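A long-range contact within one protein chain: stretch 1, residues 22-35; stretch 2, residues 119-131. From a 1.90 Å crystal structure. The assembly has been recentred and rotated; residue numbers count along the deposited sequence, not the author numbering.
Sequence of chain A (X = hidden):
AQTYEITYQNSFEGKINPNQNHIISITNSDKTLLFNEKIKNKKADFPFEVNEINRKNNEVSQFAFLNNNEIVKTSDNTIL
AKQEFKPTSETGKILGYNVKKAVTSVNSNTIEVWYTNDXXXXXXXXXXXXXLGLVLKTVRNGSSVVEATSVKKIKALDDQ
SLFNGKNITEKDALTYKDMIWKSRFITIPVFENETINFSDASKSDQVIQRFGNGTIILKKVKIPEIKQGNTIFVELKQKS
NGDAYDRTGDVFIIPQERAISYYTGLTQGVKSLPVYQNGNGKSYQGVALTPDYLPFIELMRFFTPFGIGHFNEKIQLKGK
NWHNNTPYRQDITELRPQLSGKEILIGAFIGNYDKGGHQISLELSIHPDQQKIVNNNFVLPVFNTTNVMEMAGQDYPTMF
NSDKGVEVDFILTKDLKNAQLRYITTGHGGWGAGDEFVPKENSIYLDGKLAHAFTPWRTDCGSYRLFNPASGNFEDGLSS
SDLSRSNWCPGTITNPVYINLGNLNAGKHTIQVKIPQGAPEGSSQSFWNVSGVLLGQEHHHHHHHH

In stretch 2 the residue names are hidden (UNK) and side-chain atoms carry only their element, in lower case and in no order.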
ATOM      1  N   HIS A  22      20.242 -25.007  10.244  1.00 24.26           N
ATOM      2  CA  HIS A  22      20.871 -25.955   9.307  1.00 23.42           C
ATOM      3  C   HIS A  22      19.857 -26.577   8.349  1.00 20.92           C
ATOM      4  O   HIS A  22      18.784 -26.994   8.745  1.00 19.21           O
ATOM      5  CB  HIS A  22      21.594 -27.065  10.046  1.00 24.44           C
ATOM      6  CG  HIS A  22      22.685 -26.582  10.951  1.00 27.45           C
ATOM      7  ND1 HIS A  22      23.952 -26.299  10.496  1.00 28.80           N
ATOM      8  CD2 HIS A  22      22.696 -26.325  12.282  1.00 30.05           C
ATOM      9  CE1 HIS A  22      24.702 -25.904  11.509  1.00 30.16           C
ATOM     10  NE2 HIS A  22      23.962 -25.905  12.602  1.00 30.32           N
ATOM     11  N   ILE A  23      20.231 -26.636   7.082  1.00 20.44           N
ATOM     12  CA  ILE A  23      19.436 -27.321   6.078  1.00 19.22           C
ATOM     13  C   ILE A  23      19.523 -28.831   6.307  1.00 17.90           C
ATOM     14  O   ILE A  23      20.567 -29.357   6.709  1.00 18.35           O
ATOM     15  CB  ILE A  23      19.883 -26.902   4.653  1.00 19.25           C
ATOM     16  CG1 ILE A  23      19.564 -25.419   4.415  1.00 20.32           C
ATOM     17  CG2 ILE A  23      19.191 -27.752   3.593  1.00 19.29           C
ATOM     18  CD1 ILE A  23      20.460 -24.726   3.399  1.00 20.56           C
ATOM     19  N   ILE A  24      18.407 -29.518   6.095  1.00 16.83           N
ATOM     20  CA  ILE A  24      18.335 -30.966   6.264  1.00 16.71           C
ATOM     21  C   ILE A  24      17.660 -31.610   5.055  1.00 16.74           C
ATOM     22  O   ILE A  24      16.605 -31.164   4.621  1.00 15.42           O
ATOM     23  CB  ILE A  24      17.555 -31.352   7.544  1.00 18.33           C
ATOM     24  CG1 ILE A  24      18.157 -30.647   8.768  1.00 19.22           C
ATOM     25  CG2 ILE A  24      17.520 -32.877   7.714  1.00 18.79           C
ATOM     26  CD1 ILE A  24      17.409 -30.867  10.076  1.00 20.72           C
ATOM     27  N   SER A  25      18.256 -32.685   4.542  1.00 16.35           N
ATOM     28  CA  SER A  25      17.626 -33.506   3.510  1.00 17.21           C
ATOM     29  C   SER A  25      17.351 -34.859   4.132  1.00 17.32           C
ATOM     30  O   SER A  25      18.239 -35.434   4.792  1.00 18.62           O
ATOM     31  CB  SER A  25      18.540 -33.647   2.290  1.00 17.53           C
ATOM     32  OG  SER A  25      18.029 -34.557   1.303  1.00 19.24           O
ATOM     33  N   ILE A  26      16.135 -35.362   3.947  1.00 17.17           N
ATOM     34  CA  ILE A  26      15.801 -36.724   4.329  1.00 17.80           C
ATOM     35  C   ILE A  26      15.408 -37.487   3.087  1.00 17.83           C
ATOM     36  O   ILE A  26      14.525 -37.053   2.334  1.00 17.94           O
ATOM     37  CB  ILE A  26      14.672 -36.770   5.362  1.00 18.65           C
ATOM     38  CG1 ILE A  26      15.099 -36.007   6.615  1.00 20.34           C
ATOM     39  CG2 ILE A  26      14.332 -38.216   5.698  1.00 18.34           C
ATOM     40  CD1 ILE A  26      14.003 -35.852   7.643  1.00 21.66           C
ATOM     41  N   THR A  27      16.055 -38.623   2.847  1.00 17.67           N
ATOM     42  CA  THR A  27      15.914 -39.250   1.554  1.00 17.21           C
ATOM     43  C   THR A  27      16.019 -40.766   1.587  1.00 17.88           C
ATOM     44  O   THR A  27      16.756 -41.324   2.396  1.00 18.22           O
ATOM     45  CB  THR A  27      16.967 -38.657   0.590  1.00 17.34           C
ATOM     46  OG1 THR A  27      16.675 -39.069  -0.743  1.00 16.87           O
ATOM     47  CG2 THR A  27      18.379 -39.090   0.966  1.00 18.30           C
ATOM     48  N   ASN A  28      15.246 -41.406   0.722  1.00 17.85           N
ATOM     49  CA  ASN A  28      15.387 -42.821   0.416  1.00 19.00           C
ATOM     50  C   ASN A  28      15.150 -42.974  -1.080  1.00 19.61           C
ATOM     51  O   ASN A  28      14.941 -41.973  -1.778  1.00 20.07           O
ATOM     52  CB  ASN A  28      14.440 -43.692   1.279  1.00 19.40           C
ATOM     53  CG  ASN A  28      12.970 -43.277   1.185  1.00 19.65           C
ATOM     54  OD1 ASN A  28      12.260 -43.168   2.179  1.00 21.95           O
ATOM     55  ND2 ASN A  28      12.519 -43.060   0.004  1.00 19.30           N
ATOM     56  N   SER A  29      15.152 -44.200  -1.594  1.00 20.61           N
ATOM     57  CA  SER A  29      15.034 -44.392  -3.042  1.00 22.37           C
ATOM     58  C   SER A  29      13.682 -43.989  -3.635  1.00 22.61           C
ATOM     59  O   SER A  29      13.582 -43.871  -4.847  1.00 25.29           O
ATOM     60  CB  SER A  29      15.373 -45.831  -3.432  1.00 22.41           C
ATOM     61  OG  SER A  29      14.448 -46.733  -2.856  1.00 23.59           O
ATOM     62  N   ASP A  30      12.658 -43.781  -2.804  1.00 23.06           N
ATOM     63  CA  ASP A  30      11.302 -43.426  -3.284  1.00 24.68           C
ATOM     64  C   ASP A  30      10.953 -41.927  -3.206  1.00 23.18           C
ATOM     65  O   ASP A  30      10.274 -41.409  -4.083  1.00 20.91           O
ATOM     66  CB  ASP A  30      10.232 -44.176  -2.479  1.00 28.14           C
ATOM     67  CG  ASP A  30      10.374 -45.690  -2.573  1.00 31.58           C
ATOM     68  OD1 ASP A  30      10.405 -46.205  -3.706  1.00 34.39           O
ATOM     69  OD2 ASP A  30      10.452 -46.348  -1.516  1.00 34.27           O
ATOM     70  N   LYS A  31      11.405 -41.266  -2.144  1.00 22.21           N
ATOM     71  CA  LYS A  31      11.008 -39.891  -1.810  1.00 23.55           C
ATOM     72  C   LYS A  31      12.167 -39.149  -1.164  1.00 21.30           C
ATOM     73  O   LYS A  31      12.920 -39.753  -0.399  1.00 19.99           O
ATOM     74  CB  LYS A  31       9.882 -39.899  -0.771  1.00 26.28           C
ATOM     75  CG  LYS A  31       8.579 -40.535  -1.197  1.00 30.50           C
ATOM     76  CD  LYS A  31       7.735 -39.549  -1.975  1.00 34.29           C
ATOM     77  CE  LYS A  31       6.733 -40.249  -2.867  1.00 35.77           C
ATOM     78  NZ  LYS A  31       5.759 -39.217  -3.306  1.00 36.18           N
ATOM     79  N   THR A  32      12.292 -37.850  -1.424  1.00 20.21           N
ATOM     80  CA  THR A  32      13.162 -37.014  -0.588  1.00 19.98           C
ATOM     81  C   THR A  32      12.478 -35.727  -0.149  1.00 19.86           C
ATOM     82  O   THR A  32      11.664 -35.141  -0.883  1.00 19.05           O
ATOM     83  CB  THR A  32      14.581 -36.736  -1.175  1.00 22.49           C
ATOM     84  OG1 THR A  32      14.789 -35.348  -1.493  1.00 28.45           O
ATOM     85  CG2 THR A  32      14.870 -37.565  -2.315  1.00 20.58           C
ATOM     86  N   LEU A  33      12.794 -35.339   1.078  1.00 18.17           N
ATOM     87  CA  LEU A  33      12.221 -34.176   1.735  1.00 18.96           C
ATOM     88  C   LEU A  33      13.353 -33.200   2.026  1.00 18.33           C
ATOM     89  O   LEU A  33      14.398 -33.608   2.516  1.00 18.62           O
ATOM     90  CB  LEU A  33      11.518 -34.610   3.025  1.00 19.85           C
ATOM     91  CG  LEU A  33      11.123 -33.466   3.958  1.00 21.69           C
ATOM     92  CD1 LEU A  33       9.942 -32.769   3.345  1.00 22.45           C
ATOM     93  CD2 LEU A  33      10.804 -33.981   5.359  1.00 22.42           C
ATOM     94  N   LEU A  34      13.166 -31.930   1.666  1.00 17.49           N
ATOM     95  CA  LEU A  34      14.152 -30.908   1.919  1.00 18.08           C
ATOM     96  C   LEU A  34      13.568 -29.799   2.782  1.00 17.72           C
ATOM     97  O   LEU A  34      12.567 -29.148   2.431  1.00 17.75           O
ATOM     98  CB  LEU A  34      14.713 -30.357   0.600  1.00 18.45           C
ATOM     99  CG  LEU A  34      15.631 -29.133   0.698  1.00 19.89           C
ATOM    100  CD1 LEU A  34      16.892 -29.412   1.516  1.00 19.30           C
ATOM    101  CD2 LEU A  34      15.981 -28.651  -0.707  1.00 21.07           C
ATOM    102  N   PHE A  35      14.175 -29.612   3.938  1.00 16.93           N
ATOM    103  CA  PHE A  35      13.732 -28.590   4.848  1.00 16.79           C
ATOM    104  C   PHE A  35      14.908 -28.104   5.698  1.00 17.54           C
ATOM    105  O   PHE A  35      16.054 -28.001   5.193  1.00 16.69           O
ATOM    106  CB  PHE A  35      12.438 -29.031   5.622  1.00 17.49           C
ATOM    107  CG  PHE A  35      12.581 -30.221   6.576  1.00 17.42           C
ATOM    108  CD1 PHE A  35      13.726 -30.997   6.675  1.00 18.27           C
ATOM    109  CD2 PHE A  35      11.483 -30.585   7.356  1.00 18.31           C
ATOM    110  CE1 PHE A  35      13.777 -32.083   7.556  1.00 17.95           C
ATOM    111  CE2 PHE A  35      11.522 -31.666   8.227  1.00 18.47           C
ATOM    112  CZ  PHE A  35      12.689 -32.413   8.342  1.00 18.19           C
ATOM    113  N   UNK A 119      25.322 -44.328  -1.971  1.00 21.10           N
ATOM    114  CA  UNK A 119      24.202 -44.794  -1.162  1.00 22.03           C
ATOM    115  C   UNK A 119      22.942 -45.115  -1.959  1.00 23.06           C
ATOM    116  O   UNK A 119      21.913 -45.438  -1.361  1.00 24.05           O
ATOM    117  c   UNK A 119      23.853 -43.753  -0.085  1.00 21.95           C
ATOM    118  c   UNK A 119      25.194 -44.610   1.864  1.00 23.44           C
ATOM    119  c   UNK A 119      24.509 -42.219   1.790  1.00 22.42           C
ATOM    120  c   UNK A 119      24.910 -43.424   0.956  1.00 22.40           C
ATOM    121  N   UNK A 120      22.992 -45.021  -3.285  1.00 23.35           N
ATOM    122  CA  UNK A 120      21.821 -45.332  -4.130  1.00 23.85           C
ATOM    123  C   UNK A 120      20.573 -44.548  -3.669  1.00 23.23           C
ATOM    124  O   UNK A 120      19.447 -45.072  -3.648  1.00 22.13           O
ATOM    125  c   UNK A 120      23.522 -48.252  -3.522  1.00 35.34           C
ATOM    126  c   UNK A 120      21.532 -46.839  -4.168  1.00 26.57           C
ATOM    127  c   UNK A 120      22.697 -47.687  -4.672  1.00 30.69           C
ATOM    128  c   UNK A 120      24.867 -48.807  -3.986  1.00 39.73           C
ATOM    129  n   UNK A 120      24.710 -49.976  -4.903  1.00 40.09           N
ATOM    130  N   UNK A 121      20.812 -43.297  -3.271  1.00 20.87           N
ATOM    131  CA  UNK A 121      19.766 -42.323  -3.010  1.00 19.40           C
ATOM    132  C   UNK A 121      20.264 -40.990  -3.560  1.00 19.80           C
ATOM    133  O   UNK A 121      21.472 -40.812  -3.815  1.00 17.68           O
ATOM    134  c   UNK A 121      20.581 -41.570  -0.740  1.00 18.77           C
ATOM    135  c   UNK A 121      18.931 -43.475  -0.913  1.00 18.84           C
ATOM    136  c   UNK A 121      19.419 -42.162  -1.526  1.00 18.87           C
ATOM    137  N   UNK A 122      19.322 -40.081  -3.778  1.00 18.58           N
ATOM    138  CA  UNK A 122      19.628 -38.756  -4.292  1.00 18.90           C
ATOM    139  C   UNK A 122      19.168 -37.722  -3.282  1.00 17.92           C
ATOM    140  O   UNK A 122      18.456 -38.051  -2.358  1.00 17.63           O
ATOM    141  c   UNK A 122      19.535 -40.203  -9.073  1.00 25.28           C
ATOM    142  c   UNK A 122      18.950 -38.546  -5.634  1.00 19.47           C
ATOM    143  n   UNK A 122      18.920 -40.072 -10.413  1.00 28.05           N
ATOM    144  c   UNK A 122      19.519 -39.455  -6.711  1.00 21.22           C
ATOM    145  c   UNK A 122      18.850 -39.285  -8.062  1.00 22.60           C
ATOM    146  N   UNK A 123      19.615 -36.484  -3.445  1.00 17.10           N
ATOM    147  CA  UNK A 123      19.310 -35.449  -2.485  1.00 17.07           C
ATOM    148  C   UNK A 123      20.266 -34.293  -2.601  1.00 17.23           C
ATOM    149  O   UNK A 123      21.144 -34.273  -3.469  1.00 16.64           O
ATOM    150  N   UNK A 124      20.107 -33.342  -1.690  1.00 17.17           N
ATOM    151  CA  UNK A 124      20.967 -32.190  -1.656  1.00 16.53           C
ATOM    152  C   UNK A 124      20.400 -31.042  -0.860  1.00 16.48           C
ATOM    153  O   UNK A 124      19.262 -31.088  -0.403  1.00 16.80           O
ATOM    154  N   UNK A 125      21.209 -29.996  -0.679  1.00 16.95           N
ATOM    155  CA  UNK A 125      20.792 -28.849   0.149  1.00 17.02           C
ATOM    156  C   UNK A 125      19.973 -27.810  -0.611  1.00 17.79           C
ATOM    157  O   UNK A 125      19.492 -26.838  -0.003  1.00 18.92           O
ATOM    158  c   UNK A 125      22.623 -29.896  -1.076  1.00 16.06           C
ATOM    159  c   UNK A 125      22.142 -28.262   0.597  1.00 15.76           C
ATOM    160  c   UNK A 125      23.031 -28.532  -0.575  1.00 16.04           C
ATOM    161  N   UNK A 126      19.826 -27.991  -1.928  1.00 18.62           N
ATOM    162  CA  UNK A 126      18.992 -27.119  -2.762  1.00 18.19           C
ATOM    163  C   UNK A 126      18.420 -27.958  -3.910  1.00 18.45           C
ATOM    164  O   UNK A 126      18.728 -29.130  -4.040  1.00 19.07           O
ATOM    165  o   UNK A 126      20.687 -26.356  -4.340  1.00 20.25           O
ATOM    166  c   UNK A 126      19.803 -25.931  -3.316  1.00 18.40           C
ATOM    167  N   UNK A 127      17.604 -27.364  -4.756  1.00 18.69           N
ATOM    168  CA  UNK A 127      17.079 -28.109  -5.922  1.00 20.23           C
ATOM    169  C   UNK A 127      18.179 -28.524  -6.952  1.00 19.97           C
ATOM    170  O   UNK A 127      18.005 -29.503  -7.712  1.00 18.72           O
ATOM    171  c   UNK A 127      15.159 -28.124  -7.591  1.00 22.28           C
ATOM    172  c   UNK A 127      16.001 -27.266  -6.625  1.00 21.67           C
ATOM    173  c   UNK A 127      14.436 -29.291  -6.958  1.00 22.93           C
ATOM    174  c   UNK A 127      16.644 -26.077  -7.331  1.00 21.95           C
ATOM    175  N   UNK A 128      19.293 -27.784  -6.989  1.00 20.36           N
ATOM    176  CA  UNK A 128      20.324 -28.014  -8.008  1.00 21.23           C
ATOM    177  C   UNK A 128      21.062 -29.322  -7.811  1.00 20.02           C
ATOM    178  O   UNK A 128      21.540 -29.620  -6.721  1.00 19.98           O
ATOM    179  c   UNK A 128      20.101 -25.572  -9.801  1.00 27.06           C
ATOM    180  c   UNK A 128      20.764 -25.522  -8.436  1.00 25.71           C
ATOM    181  c   UNK A 128      21.336 -26.881  -8.043  1.00 23.40           C
ATOM    182  c   UNK A 128      21.853 -24.466  -8.376  1.00 27.15           C
ATOM    183  N   UNK A 129      21.124 -30.118  -8.872  1.00 18.89           N
ATOM    184  CA  UNK A 129      21.838 -31.394  -8.849  1.00 18.10           C
ATOM    185  C   UNK A 129      21.104 -32.596  -8.296  1.00 18.90           C
ATOM    186  O   UNK A 129      21.701 -33.678  -8.197  1.00 19.75           O
ATOM    187  N   UNK A 130      19.821 -32.427  -7.946  1.00 18.08           N
ATOM    188  CA  UNK A 130      19.035 -33.470  -7.289  1.00 19.20           C
ATOM    189  C   UNK A 130      18.843 -34.710  -8.133  1.00 19.35           C
ATOM    190  O   UNK A 130      18.502 -35.746  -7.596  1.00 19.44           O
ATOM    191  n   UNK A 130      17.871 -31.741  -3.511  1.00 22.75           N
ATOM    192  c   UNK A 130      17.630 -32.965  -6.974  1.00 20.15           C
ATOM    193  c   UNK A 130      17.550 -32.557  -4.495  1.00 21.13           C
ATOM    194  c   UNK A 130      17.569 -31.945  -5.868  1.00 20.65           C
ATOM    195  o   UNK A 130      17.224 -33.740  -4.306  1.00 22.10           O
ATOM    196  N   UNK A 131      19.001 -34.614  -9.449  1.00 19.70           N
ATOM    197  CA  UNK A 131      18.978 -35.840 -10.242  1.00 22.18           C
ATOM    198  C   UNK A 131      20.353 -36.461 -10.484  1.00 21.88           C
ATOM    199  O   UNK A 131      20.415 -37.517 -11.081  1.00 23.34           O
ATOM    200  o   UNK A 131      17.209 -37.773 -11.354  1.00 26.88           O
ATOM    201  c   UNK A 131      18.271 -35.640 -11.572  1.00 23.34           C
ATOM    202  c   UNK A 131      17.737 -36.940 -12.130  1.00 25.80           C
ATOM    203  o   UNK A 131      17.881 -37.141 -13.341  1.00 27.78           O
TER
HETATM  204  O   HOH W   1      17.072 -32.806  -0.509  1.00 21.39           O
HETATM  205  O   HOH W   2      16.639 -40.697  -3.713  1.00 21.59           O

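Position 119 carries four carbons forked at the second and lies beyond reach of stretch 1; it is Leu119. Position 120 has four carbons in a row ending in nitrogen. Its chain leads away, while its backbone O lies 4.1 Å from Ser29 CB. This is Lys120.

Position 121 has one carbon bearing two more, and its CB points toward the hairpin of stretch 1. One branch lies 3.7 Å from Thr27 CG2, the other 3.9 Å from Ser29 N: a compact beta-branched side chain, Val121. Position 122 again shows four carbons and a terminal nitrogen. Its backbone O accepts a hydrogen bond from Thr27 OG1 at 2.6 Å, although the place of that hydroxyl is less sure. It is Lys122.

Position 123 has no side-chain atoms, and its phi/psi of 161/-176 would jam a CB against the preceding carbonyl O. An ideal CB would also stand a tight 3.1 Å from Ser25 OG. It is Gly123. Position 124 is equally bare, at 162/174; here a CB would point away from stretch 1, so the backbone itself, with crowding from position 125, rather than the partner, calls for a bare position. Its O approaches Leu34 CD1 at 3.5 Å. This is Gly124.

At position 125 three carbons close a ring onto the backbone N, and CB packs 4.2 Å from Ile23 CG2: Pro125. Position 126 has one carbon and one oxygen; the CA-to-CB bond points away from stretch 1, and CA lies 4.0 Å from Leu34 CD2. It is Ser126.

Position 127 has four carbons, forked at the first with one arm two carbons long: Ile127, opening a type II turn. Position 128, four carbons forked at the second, is Leu128, out of reach. Position 129 lacks a side chain and its phi of 83° favours glycine: Gly129. Position 130 has three carbons, the third bearing O and N; CB points toward stretch 1, and the side-chain oxygen lies 4.1 Å from Thr32 OG1. This is Gln130, whose NE2 donates to Ser126 O at 2.8 Å. Position 131, two carbons with two oxygens on the second, is Asp131; Lys122 NZ forms a salt bridge with Asp131 OD1 at 3.0 Å.

The contact lays an irregular segment across one face of a beta hairpin. Ile23, Ser25, Thr27, Thr32 and Leu34 point toward it. The bare CA of Gly123 leaves room for Ser25, Val121 and Pro125 pack beyond the glycines, and water 1 links Ser25 OG (2.7 Å) with Gly124 O (2.8 Å).

Stretch 2 119-131: LKVKGGPSILGQD
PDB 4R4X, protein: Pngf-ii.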